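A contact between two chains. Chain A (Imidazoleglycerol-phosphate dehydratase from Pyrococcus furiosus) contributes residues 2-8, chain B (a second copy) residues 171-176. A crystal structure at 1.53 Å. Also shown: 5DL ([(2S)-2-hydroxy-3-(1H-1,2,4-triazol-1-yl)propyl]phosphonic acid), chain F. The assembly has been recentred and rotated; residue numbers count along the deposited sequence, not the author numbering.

Chain A, residues 2-8: RRTTKET
Chain B 171-176: STKGVL

This is a small contact between a turn and an antiparallel partner, pinned by one direct backbone hydrogen bond, widened by two bridging waters and packed around the long side chain of Lys B173 beside a bound ligand. The touching segments run 177° apart, with the CA atoms of Lys A6 and Lys B173 in register at 4.7 Å, and 342 Å² is buried, both sides summed.

Chain B presents a type I turn from Ser B171 to Gly B174. Thr B172 (phi/psi -66/-20) and Lys B173 (-84/-7) occupy its corners, and Gly B174 N closes it on Ser B171 O at 3.1 Å. Ser B171, chi1 t, reinforces the bend by accepting Lys B173 N on Ser B171 OG at 3.1 Å. The turn leaves Lys B173 O facing chain A, where Lys A6 N donates to it at 2.9 Å and a nearly straight 172°.

Chain A arrives as an extended strand through Thr A4, then bends. Thr A5 (-128/-178, chi1 p) organises the bend: Thr A5 OG1 accepts Glu A7 N at 2.9 Å and Thr A8 N at 3.2 Å, while Thr A5 N donates to Thr A8 O at 2.8 Å. Thr A5 CB, pointing toward chain B, lies 3.6 Å from Lys B173 O, and Thr A5 CG2 meets Val B175 CG2 at 4.2 Å, a modest apolar patch for two beta-branched residues.

Lys A6 (-68/-14) extends as m, t, t, t across the turn. Lys A6 CD passes 3.5 Å from Thr B172 O and Lys A6 CE 4.1 Å from Gly B174 CA. Glycine suits this position twice over: phi is +87°, and an ideal CB on Gly B174 would sit 3.0 Å from Lys A6 CE, a tight approach. At the chain's tip, Lys A6 NZ donates to a water at 3.1 Å, which donates in turn to Ser B171 O at 2.8 Å.

Glu A7, m then t, brings Glu A7 OE2 to 3.6 Å from Lys B173 CB. A second water spans to Thr B172 (chi1 p), lying 2.6 Å from Glu A7 OE2 and 2.7 Å from Thr B172 OG1.

Lys B173, buried, has 101 Å² covered by chain A, more than any other residue here. Its p, t, t, m chain leads its end away from chain A, though Lys B173 CE still lies 4.1 Å from Arg A3 NH2. The amine is well satisfied: Lys B173 NZ donates to Val B175 O at 2.8 Å and to 5DL O10 at 2.7 Å. Ser B171 OG also reaches the ligand, donating to 5DL O11 at 2.6 Å.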

# COMPACT_ATOMS: atom_id res chain seq x y z
N ARG A 2 -34.09 -43.67 -19.58
CA ARG A 2 -35.04 -42.56 -19.62
C ARG A 2 -35.22 -41.99 -18.23
O ARG A 2 -35.25 -42.73 -17.24
CB ARG A 2 -36.38 -43.00 -20.18
CG ARG A 2 -37.36 -41.86 -20.42
CD ARG A 2 -38.61 -42.32 -21.12
NE ARG A 2 -39.40 -41.22 -21.65
CZ ARG A 2 -40.54 -41.38 -22.33
NH1 ARG A 2 -41.03 -42.59 -22.56
NH2 ARG A 2 -41.20 -40.32 -22.79
N ARG A 3 -35.31 -40.67 -18.16
CA ARG A 3 -35.57 -39.98 -16.92
C ARG A 3 -36.59 -38.90 -17.19
O ARG A 3 -36.38 -38.06 -18.07
CB ARG A 3 -34.29 -39.37 -16.35
CG ARG A 3 -34.47 -38.72 -14.99
CD ARG A 3 -33.16 -38.12 -14.48
NE ARG A 3 -33.28 -37.43 -13.20
CZ ARG A 3 -33.64 -36.16 -13.03
NH1 ARG A 3 -34.01 -35.39 -14.04
NH2 ARG A 3 -33.67 -35.65 -11.80
N THR A 4 -37.70 -38.93 -16.46
CA THR A 4 -38.81 -38.03 -16.71
C THR A 4 -39.23 -37.34 -15.42
O THR A 4 -39.46 -38.00 -14.40
CB THR A 4 -40.02 -38.79 -17.29
OG1 THR A 4 -39.59 -39.60 -18.39
CG2 THR A 4 -41.10 -37.82 -17.76
N THR A 5 -39.30 -36.02 -15.46
CA THR A 5 -39.87 -35.23 -14.38
C THR A 5 -40.91 -34.31 -14.98
O THR A 5 -41.13 -34.30 -16.20
CB THR A 5 -38.81 -34.38 -13.62
OG1 THR A 5 -38.42 -33.27 -14.43
CG2 THR A 5 -37.59 -35.20 -13.25
N LYS A 6 -41.52 -33.47 -14.14
CA LYS A 6 -42.40 -32.43 -14.66
C LYS A 6 -41.65 -31.33 -15.43
O LYS A 6 -42.30 -30.54 -16.12
CB LYS A 6 -43.23 -31.80 -13.53
CG LYS A 6 -44.18 -32.80 -12.88
CD LYS A 6 -45.00 -32.18 -11.76
CE LYS A 6 -45.92 -33.20 -11.11
NZ LYS A 6 -46.74 -32.60 -10.02
N GLU A 7 -40.32 -31.26 -15.31
CA GLU A 7 -39.49 -30.26 -16.01
C GLU A 7 -38.90 -30.75 -17.32
O GLU A 7 -38.81 -29.99 -18.29
CB GLU A 7 -38.34 -29.84 -15.08
CG GLU A 7 -38.80 -29.18 -13.79
CD GLU A 7 -37.70 -29.02 -12.76
OE1 GLU A 7 -36.60 -29.54 -12.95
OE2 GLU A 7 -37.96 -28.35 -11.73
N THR A 8 -38.43 -31.99 -17.33
CA THR A 8 -37.67 -32.54 -18.47
C THR A 8 -38.04 -34.00 -18.75
O THR A 8 -38.49 -34.71 -17.85
CB THR A 8 -36.14 -32.50 -18.27
OG1 THR A 8 -35.79 -33.32 -17.16
CG2 THR A 8 -35.64 -31.07 -18.03
N SER B 171 -41.45 -31.86 -3.90
CA SER B 171 -40.73 -31.28 -5.03
C SER B 171 -41.72 -30.87 -6.09
O SER B 171 -42.57 -31.68 -6.46
CB SER B 171 -39.76 -32.26 -5.66
OG SER B 171 -39.12 -31.70 -6.79
N THR B 172 -41.55 -29.66 -6.64
CA THR B 172 -42.37 -29.21 -7.76
C THR B 172 -42.13 -30.03 -9.01
O THR B 172 -42.98 -30.01 -9.91
CB THR B 172 -42.13 -27.73 -8.09
OG1 THR B 172 -40.74 -27.52 -8.41
CG2 THR B 172 -42.50 -26.84 -6.95
N LYS B 173 -40.99 -30.73 -9.12
CA LYS B 173 -40.73 -31.52 -10.31
C LYS B 173 -41.38 -32.89 -10.24
O LYS B 173 -41.34 -33.61 -11.23
CB LYS B 173 -39.23 -31.59 -10.65
CG LYS B 173 -38.36 -32.53 -9.83
CD LYS B 173 -36.89 -32.29 -10.15
CE LYS B 173 -35.98 -33.23 -9.37
NZ LYS B 173 -36.12 -33.11 -7.89
N GLY B 174 -41.96 -33.22 -9.08
CA GLY B 174 -42.74 -34.46 -8.92
C GLY B 174 -41.95 -35.70 -8.53
O GLY B 174 -42.54 -36.76 -8.30
N VAL B 175 -40.63 -35.57 -8.43
CA VAL B 175 -39.69 -36.67 -8.23
C VAL B 175 -38.59 -36.17 -7.31
O VAL B 175 -38.15 -35.01 -7.46
CB VAL B 175 -39.03 -37.07 -9.58
CG1 VAL B 175 -38.08 -38.25 -9.40
CG2 VAL B 175 -40.07 -37.36 -10.65
N LEU B 176 -38.17 -37.03 -6.36
CA LEU B 176 -37.01 -36.81 -5.49
C LEU B 176 -36.09 -38.03 -5.55
O LEU B 176 -36.02 -38.77 -6.54
CB LEU B 176 -37.46 -36.60 -4.04
CG LEU B 176 -37.89 -35.21 -3.63
CD1 LEU B 176 -38.42 -35.22 -2.21
CD2 LEU B 176 -36.73 -34.22 -3.78
OXT LEU B 176 -35.37 -38.34 -4.61
N1 5DL F . -33.45 -26.08 -10.38
C3 5DL F . -32.16 -27.55 -9.27
N2 5DL F . -33.37 -26.99 -9.36
C8 5DL F . -36.75 -28.25 -8.05
C7 5DL F . -35.70 -27.91 -9.11
C6 5DL F . -34.47 -27.31 -8.45
C5 5DL F . -32.22 -26.13 -10.91
O10 5DL F . -35.51 -30.53 -7.38
P9 5DL F . -36.23 -29.39 -6.74
O11 5DL F . -37.49 -29.80 -6.01
O12 5DL F . -35.33 -28.65 -5.76
O13 5DL F . -36.22 -26.99 -10.08
N4 5DL F . -31.41 -27.00 -10.27
O HOH W 1 -45.20 -32.03 -7.35
O HOH W 2 -40.46 -27.85 -11.06